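Local coordinates for protein UTP-glucose-1-phosphate uridylyltransferase 2 (Trypanosoma brucei, PDB 3GUE) that probably catalyses the reaction of UTP with glucose 1-phosphate to give UDP-glucose and diphosphate, at residues Ser9-Ala21 against Ile29-Lys41. Numbering follows the deposited sequence.
Sequences SGAALACLEKMQA and IHIFLIQHALVRK
With A12 level with L33 and L16 level with I29, two helical segments, 10-21 and 29-40, run nearly antiparallel, their axes 10.3 Å apart at an angle of 154°, as a helical hairpin. At the hairpin's connected end, the M19 and I29 side chains lie alongside, running opposite ways, with M19 CB 3.6 Å from I29 CG1. A bend at chi3 (88°) turns M19 CE back over I29, while M19 SD makes a Met-aromatic contact with F32, obliquely, 3.8 Å from F32 CD2. The two branches of L33 divide the middle: CD1 meets L16, whose side chain lies roughly perpendicular to it, and L33 CD2 lies 3.8 Å from A12 CB. C15 sits between two rings, its SG in the plane of F32 at the edge and 3.4 Å from H36 NE2. Above one face of the H36 imidazole comes A12 CA, a CH-pi contact 18° off the ring normal. R40 NH2 donates to H36 ND1 (3.1 Å), and H36 NE2 is hydrogen-bonded to the backbone O of F173, which fixes the ring's rotation. The R40 guanidinium lies between S9 OG on one face and A37 CA on the other; the same OG accepts from A12 N in an ST motif. The hairpin packs against strand 165-169, whose I168 touches both C15 and F32, and F32 also reaches L348 of strand 344-349, beside a bound dithiol probably left from crystallisation.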
ATOM      1  N   SER A   9     -10.668  17.805  27.263  1.00 29.67           N
ATOM      2  CA  SER A   9     -10.644  18.289  25.854  1.00 28.76           C
ATOM      3  C   SER A   9     -12.032  18.234  25.189  1.00 27.71           C
ATOM      4  O   SER A   9     -12.658  17.158  25.076  1.00 26.99           O
ATOM      5  CB  SER A   9      -9.611  17.496  25.064  1.00 28.90           C
ATOM      6  OG  SER A   9      -9.636  17.809  23.681  1.00 29.16           O
ATOM      7  N   GLY A  10     -12.512  19.414  24.778  1.00 27.34           N
ATOM      8  CA  GLY A  10     -13.786  19.562  24.063  1.00 26.65           C
ATOM      9  C   GLY A  10     -13.697  18.950  22.666  1.00 26.92           C
ATOM     10  O   GLY A  10     -14.680  18.358  22.187  1.00 27.10           O
ATOM     11  N   ALA A  11     -12.522  19.093  22.030  1.00 25.47           N
ATOM     12  CA  ALA A  11     -12.232  18.517  20.692  1.00 25.57           C
ATOM     13  C   ALA A  11     -12.292  16.983  20.675  1.00 25.12           C
ATOM     14  O   ALA A  11     -12.754  16.386  19.698  1.00 26.01           O
ATOM     15  CB  ALA A  11     -10.868  18.980  20.185  1.00 24.37           C
ATOM     16  N   ALA A  12     -11.811  16.369  21.747  1.00 24.36           N
ATOM     17  CA  ALA A  12     -11.793  14.899  21.891  1.00 23.84           C
ATOM     18  C   ALA A  12     -13.184  14.360  22.150  1.00 23.38           C
ATOM     19  O   ALA A  12     -13.612  13.360  21.559  1.00 23.47           O
ATOM     20  CB  ALA A  12     -10.825  14.494  23.008  1.00 24.12           C
ATOM     21  N   LEU A  13     -13.928  15.051  23.011  1.00 23.24           N
ATOM     22  CA  LEU A  13     -15.322  14.704  23.281  1.00 22.34           C
ATOM     23  C   LEU A  13     -16.200  14.810  22.015  1.00 22.22           C
ATOM     24  O   LEU A  13     -17.041  13.929  21.729  1.00 21.29           O
ATOM     25  CB  LEU A  13     -15.862  15.573  24.448  1.00 22.84           C
ATOM     26  CG  LEU A  13     -17.189  15.135  25.051  1.00 23.71           C
ATOM     27  CD1 LEU A  13     -16.985  13.723  25.535  1.00 25.52           C
ATOM     28  CD2 LEU A  13     -17.615  16.118  26.181  1.00 23.27           C
ATOM     29  N   ALA A  14     -15.986  15.882  21.247  1.00 21.48           N
ATOM     30  CA  ALA A  14     -16.615  16.023  19.935  1.00 21.21           C
ATOM     31  C   ALA A  14     -16.285  14.852  18.975  1.00 20.59           C
ATOM     32  O   ALA A  14     -17.201  14.347  18.300  1.00 21.52           O
ATOM     33  CB  ALA A  14     -16.251  17.398  19.291  1.00 20.91           C
ATOM     34  N   CYS A  15     -15.011  14.427  18.922  1.00 20.24           N
ATOM     35  CA  CYS A  15     -14.599  13.269  18.103  1.00 21.46           C
ATOM     36  C   CYS A  15     -15.271  12.016  18.649  1.00 22.04           C
ATOM     37  O   CYS A  15     -15.741  11.180  17.883  1.00 22.79           O
ATOM     38  CB  CYS A  15     -13.070  13.046  18.054  1.00 20.29           C
ATOM     39  SG  CYS A  15     -12.098  14.412  17.342  1.00 21.46           S
ATOM     40  N   LEU A  16     -15.330  11.925  19.971  1.00 22.94           N
ATOM     41  CA  LEU A  16     -15.858  10.727  20.648  1.00 23.78           C
ATOM     42  C   LEU A  16     -17.296  10.517  20.272  1.00 23.99           C
ATOM     43  O   LEU A  16     -17.684   9.411  19.868  1.00 24.09           O
ATOM     44  CB  LEU A  16     -15.705  10.846  22.175  1.00 24.14           C
ATOM     45  CG  LEU A  16     -16.183   9.695  23.067  1.00 24.05           C
ATOM     46  CD1 LEU A  16     -15.510   9.823  24.404  1.00 27.04           C
ATOM     47  CD2 LEU A  16     -17.720   9.707  23.255  1.00 26.53           C
ATOM     48  N   GLU A  17     -18.085  11.593  20.393  1.00 24.99           N
ATOM     49  CA  GLU A  17     -19.514  11.549  20.183  1.00 25.93           C
ATOM     50  C   GLU A  17     -19.847  11.303  18.735  1.00 25.43           C
ATOM     51  O   GLU A  17     -20.745  10.529  18.444  1.00 26.09           O
ATOM     52  CB  GLU A  17     -20.193  12.834  20.709  1.00 26.36           C
ATOM     53  CG  GLU A  17     -20.339  12.883  22.231  1.00 26.48           C
ATOM     54  CD  GLU A  17     -20.902  14.203  22.794  1.00 28.71           C
ATOM     55  OE1 GLU A  17     -21.035  15.210  22.065  1.00 30.27           O
ATOM     56  OE2 GLU A  17     -21.213  14.217  24.005  1.00 32.26           O
ATOM     57  N   LYS A  18     -19.111  11.951  17.824  1.00 25.35           N
ATOM     58  CA  LYS A  18     -19.295  11.746  16.390  1.00 25.14           C
ATOM     59  C   LYS A  18     -18.963  10.302  15.975  1.00 25.87           C
ATOM     60  O   LYS A  18     -19.621   9.748  15.087  1.00 26.51           O
ATOM     61  CB  LYS A  18     -18.416  12.725  15.595  1.00 24.99           C
ATOM     62  CG  LYS A  18     -18.601  12.674  14.079  1.00 25.73           C
ATOM     63  CD  LYS A  18     -17.821  13.778  13.367  1.00 24.02           C
ATOM     64  CE  LYS A  18     -18.395  14.064  11.960  1.00 22.74           C
ATOM     65  NZ  LYS A  18     -17.718  15.289  11.414  1.00 22.50           N
ATOM     66  N   MET A  19     -17.927   9.712  16.586  1.00 25.98           N
ATOM     67  CA  MET A  19     -17.551   8.316  16.299  1.00 26.04           C
ATOM     68  C   MET A  19     -18.597   7.324  16.804  1.00 26.04           C
ATOM     69  O   MET A  19     -19.032   6.416  16.077  1.00 26.05           O
ATOM     70  CB  MET A  19     -16.161   7.979  16.858  1.00 25.68           C
ATOM     71  CG  MET A  19     -15.023   8.689  16.111  1.00 25.09           C
ATOM     72  SD  MET A  19     -13.393   8.574  16.852  1.00 26.54           S
ATOM     73  CE  MET A  19     -12.788   7.069  16.146  1.00 21.16           C
ATOM     74  N   GLN A  20     -19.006   7.504  18.045  1.00 26.43           N
ATOM     75  CA  GLN A  20     -20.073   6.699  18.622  1.00 27.07           C
ATOM     76  C   GLN A  20     -21.395   6.838  17.828  1.00 27.40           C
ATOM     77  O   GLN A  20     -22.143   5.866  17.687  1.00 26.41           O
ATOM     78  CB  GLN A  20     -20.277   7.069  20.089  1.00 26.38           C
ATOM     79  CG  GLN A  20     -19.161   6.645  21.022  1.00 26.00           C
ATOM     80  CD  GLN A  20     -19.491   6.947  22.482  1.00 28.25           C
ATOM     81  OE1 GLN A  20     -20.430   7.680  22.779  1.00 30.11           O
ATOM     82  NE2 GLN A  20     -18.712   6.393  23.392  1.00 30.73           N
ATOM     83  N   ALA A  21     -21.678   8.031  17.294  1.00 28.07           N
ATOM     84  CA  ALA A  21     -22.906   8.247  16.490  1.00 28.82           C
ATOM     85  C   ALA A  21     -22.894   7.467  15.174  1.00 29.76           C
ATOM     86  O   ALA A  21     -23.945   7.175  14.611  1.00 30.92           O
ATOM     87  CB  ALA A  21     -23.119   9.726  16.208  1.00 28.29           C
ATOM     88  N   ILE A  29     -12.030   3.959  18.920  1.00 26.89           N
ATOM     89  CA  ILE A  29     -12.277   5.296  19.489  1.00 26.24           C
ATOM     90  C   ILE A  29     -11.200   5.599  20.544  1.00 26.36           C
ATOM     91  O   ILE A  29     -10.540   6.624  20.480  1.00 25.15           O
ATOM     92  CB  ILE A  29     -13.715   5.451  20.053  1.00 26.14           C
ATOM     93  CG1 ILE A  29     -14.755   5.319  18.921  1.00 24.57           C
ATOM     94  CG2 ILE A  29     -13.869   6.803  20.808  1.00 27.85           C
ATOM     95  CD1 ILE A  29     -16.169   5.084  19.364  1.00 27.77           C
ATOM     96  N   HIS A  30     -11.008   4.667  21.471  1.00 27.03           N
ATOM     97  CA  HIS A  30      -9.986   4.769  22.525  1.00 27.86           C
ATOM     98  C   HIS A  30      -8.550   5.002  21.995  1.00 27.59           C
ATOM     99  O   HIS A  30      -7.858   5.902  22.463  1.00 27.59           O
ATOM    100  CB  HIS A  30     -10.099   3.546  23.455  1.00 28.50           C
ATOM    101  CG  HIS A  30      -8.985   3.407  24.446  1.00 31.68           C
ATOM    102  ND1 HIS A  30      -8.432   2.188  24.769  1.00 37.16           N
ATOM    103  CD2 HIS A  30      -8.327   4.326  25.189  1.00 36.05           C
ATOM    104  CE1 HIS A  30      -7.474   2.362  25.662  1.00 37.29           C
ATOM    105  NE2 HIS A  30      -7.393   3.651  25.937  1.00 36.63           N
ATOM    106  N   ILE A  31      -8.104   4.176  21.045  1.00 27.84           N
ATOM    107  CA  ILE A  31      -6.799   4.337  20.396  1.00 27.66           C
ATOM    108  C   ILE A  31      -6.706   5.712  19.681  1.00 27.53           C
ATOM    109  O   ILE A  31      -5.700   6.414  19.809  1.00 27.79           O
ATOM    110  CB  ILE A  31      -6.515   3.167  19.403  1.00 27.76           C
ATOM    111  CG1 ILE A  31      -6.606   1.804  20.127  1.00 28.36           C
ATOM    112  CG2 ILE A  31      -5.162   3.340  18.678  1.00 28.22           C
ATOM    113  CD1 ILE A  31      -6.274   0.569  19.229  1.00 27.18           C
ATOM    114  N   PHE A  32      -7.748   6.092  18.949  1.00 27.44           N
ATOM    115  CA  PHE A  32      -7.794   7.406  18.297  1.00 27.72           C
ATOM    116  C   PHE A  32      -7.645   8.580  19.282  1.00 27.28           C
ATOM    117  O   PHE A  32      -6.938   9.542  18.992  1.00 27.26           O
ATOM    118  CB  PHE A  32      -9.072   7.563  17.438  1.00 27.22           C
ATOM    119  CG  PHE A  32      -9.215   8.942  16.789  1.00 28.14           C
ATOM    120  CD1 PHE A  32      -8.611   9.218  15.567  1.00 28.27           C
ATOM    121  CD2 PHE A  32      -9.936   9.962  17.427  1.00 26.50           C
ATOM    122  CE1 PHE A  32      -8.721  10.487  14.991  1.00 28.78           C
ATOM    123  CE2 PHE A  32     -10.041  11.222  16.866  1.00 27.28           C
ATOM    124  CZ  PHE A  32      -9.449  11.490  15.652  1.00 26.90           C
ATOM    125  N   LEU A  33      -8.315   8.506  20.430  1.00 27.08           N
ATOM    126  CA  LEU A  33      -8.318   9.628  21.370  1.00 27.38           C
ATOM    127  C   LEU A  33      -6.989   9.720  22.116  1.00 26.95           C
ATOM    128  O   LEU A  33      -6.584  10.808  22.511  1.00 25.18           O
ATOM    129  CB  LEU A  33      -9.524   9.595  22.333  1.00 27.71           C
ATOM    130  CG  LEU A  33     -10.889   9.826  21.684  1.00 28.93           C
ATOM    131  CD1 LEU A  33     -12.021   9.646  22.664  1.00 31.67           C
ATOM    132  CD2 LEU A  33     -10.927  11.210  21.086  1.00 29.64           C
ATOM    133  N   ILE A  34      -6.312   8.575  22.256  1.00 27.37           N
ATOM    134  CA  ILE A  34      -4.905   8.524  22.684  1.00 27.52           C
ATOM    135  C   ILE A  34      -4.051   9.360  21.736  1.00 27.56           C
ATOM    136  O   ILE A  34      -3.346  10.272  22.186  1.00 27.75           O
ATOM    137  CB  ILE A  34      -4.371   7.055  22.745  1.00 27.71           C
ATOM    138  CG1 ILE A  34      -4.887   6.383  24.015  1.00 27.16           C
ATOM    139  CG2 ILE A  34      -2.843   7.002  22.704  1.00 28.15           C
ATOM    140  CD1 ILE A  34      -4.930   4.866  23.953  1.00 26.28           C
ATOM    141  N   GLN A  35      -4.129   9.045  20.437  1.00 27.30           N
ATOM    142  CA  GLN A  35      -3.392   9.762  19.394  1.00 26.73           C
ATOM    143  C   GLN A  35      -3.758  11.253  19.301  1.00 26.06           C
ATOM    144  O   GLN A  35      -2.880  12.091  19.073  1.00 25.63           O
ATOM    145  CB  GLN A  35      -3.627   9.116  18.025  1.00 26.34           C
ATOM    146  CG  GLN A  35      -3.321   7.623  17.929  1.00 27.10           C
ATOM    147  CD  GLN A  35      -3.739   7.047  16.608  1.00 27.30           C
ATOM    148  OE1 GLN A  35      -4.754   7.458  16.036  1.00 28.99           O
ATOM    149  NE2 GLN A  35      -2.953   6.105  16.094  1.00 29.38           N
ATOM    150  N   HIS A  36      -5.059  11.542  19.428  1.00 25.96           N
ATOM    151  CA  HIS A  36      -5.643  12.894  19.511  1.00 25.58           C
ATOM    152  C   HIS A  36      -5.057  13.764  20.624  1.00 25.32           C
ATOM    153  O   HIS A  36      -4.700  14.948  20.382  1.00 23.94           O
ATOM    154  CB  HIS A  36      -7.165  12.805  19.736  1.00 26.20           C
ATOM    155  CG  HIS A  36      -7.906  14.063  19.404  1.00 24.95           C
ATOM    156  ND1 HIS A  36      -7.848  15.192  20.185  1.00 24.79           N
ATOM    157  CD2 HIS A  36      -8.714  14.368  18.360  1.00 23.88           C
ATOM    158  CE1 HIS A  36      -8.607  16.134  19.649  1.00 25.35           C
ATOM    159  NE2 HIS A  36      -9.146  15.656  18.540  1.00 23.54           N
ATOM    160  N   ALA A  37      -5.041  13.212  21.845  1.00 24.45           N
ATOM    161  CA  ALA A  37      -4.244  13.777  22.942  1.00 24.41           C
ATOM    162  C   ALA A  37      -2.842  14.173  22.481  1.00 25.11           C
ATOM    163  O   ALA A  37      -2.463  15.316  22.686  1.00 25.39           O
ATOM    164  CB  ALA A  37      -4.162  12.826  24.116  1.00 24.46           C
ATOM    165  N   LEU A  38      -2.116  13.266  21.801  1.00 24.94           N
ATOM    166  CA  LEU A  38      -0.718  13.517  21.408  1.00 25.46           C
ATOM    167  C   LEU A  38      -0.590  14.669  20.439  1.00 25.73           C
ATOM    168  O   LEU A  38       0.205  15.578  20.660  1.00 25.59           O
ATOM    169  CB  LEU A  38      -0.032  12.274  20.808  1.00 25.58           C
ATOM    170  CG  LEU A  38       0.229  11.060  21.710  1.00 25.73           C
ATOM    171  CD1 LEU A  38       1.061  10.054  20.964  1.00 26.17           C
ATOM    172  CD2 LEU A  38       0.864  11.444  23.057  1.00 26.33           C
ATOM    173  N   VAL A  39      -1.386  14.605  19.370  1.00 25.93           N
ATOM    174  CA  VAL A  39      -1.374  15.575  18.288  1.00 26.52           C
ATOM    175  C   VAL A  39      -1.840  16.957  18.750  1.00 27.39           C
ATOM    176  O   VAL A  39      -1.283  17.985  18.316  1.00 27.72           O
ATOM    177  CB  VAL A  39      -2.186  15.019  17.068  1.00 26.76           C
ATOM    178  CG1 VAL A  39      -2.470  16.094  16.004  1.00 26.02           C
ATOM    179  CG2 VAL A  39      -1.449  13.854  16.462  1.00 25.43           C
ATOM    180  N   ARG A  40      -2.809  16.993  19.671  1.00 28.01           N
ATOM    181  CA  ARG A  40      -3.270  18.266  20.267  1.00 29.03           C
ATOM    182  C   ARG A  40      -2.148  19.052  20.935  1.00 28.55           C
ATOM    183  O   ARG A  40      -2.157  20.271  20.887  1.00 27.77           O
ATOM    184  CB  ARG A  40      -4.472  18.061  21.205  1.00 28.70           C
ATOM    185  CG  ARG A  40      -4.232  18.275  22.710  1.00 31.27           C
ATOM    186  CD  ARG A  40      -5.592  18.332  23.444  1.00 30.23           C
ATOM    187  NE  ARG A  40      -6.381  17.183  23.016  1.00 30.01           N
ATOM    188  CZ  ARG A  40      -6.690  16.142  23.782  1.00 28.03           C
ATOM    189  NH1 ARG A  40      -6.341  16.144  25.051  1.00 24.50           N
ATOM    190  NH2 ARG A  40      -7.382  15.111  23.268  1.00 25.74           N
ATOM    191  N   LYS A  41      -1.165  18.340  21.499  1.00 29.27           N
ATOM    192  CA  LYS A  41       0.052  18.944  22.108  1.00 29.47           C
ATOM    193  C   LYS A  41       1.222  19.093  21.122  1.00 29.21           C
ATOM    194  O   LYS A  41       2.353  19.315  21.540  1.00 28.91           O
ATOM    195  CB  LYS A  41       0.565  18.133  23.309  1.00 29.22           C
ATOM    196  CG  LYS A  41      -0.358  17.065  23.826  1.00 29.36           C
ATOM    197  CD  LYS A  41      -1.355  17.613  24.801  1.00 28.63           C
ATOM    198  CE  LYS A  41      -2.199  16.489  25.356  1.00 27.81           C
ATOM    199  NZ  LYS A  41      -2.562  16.781  26.765  1.00 26.67           N
TER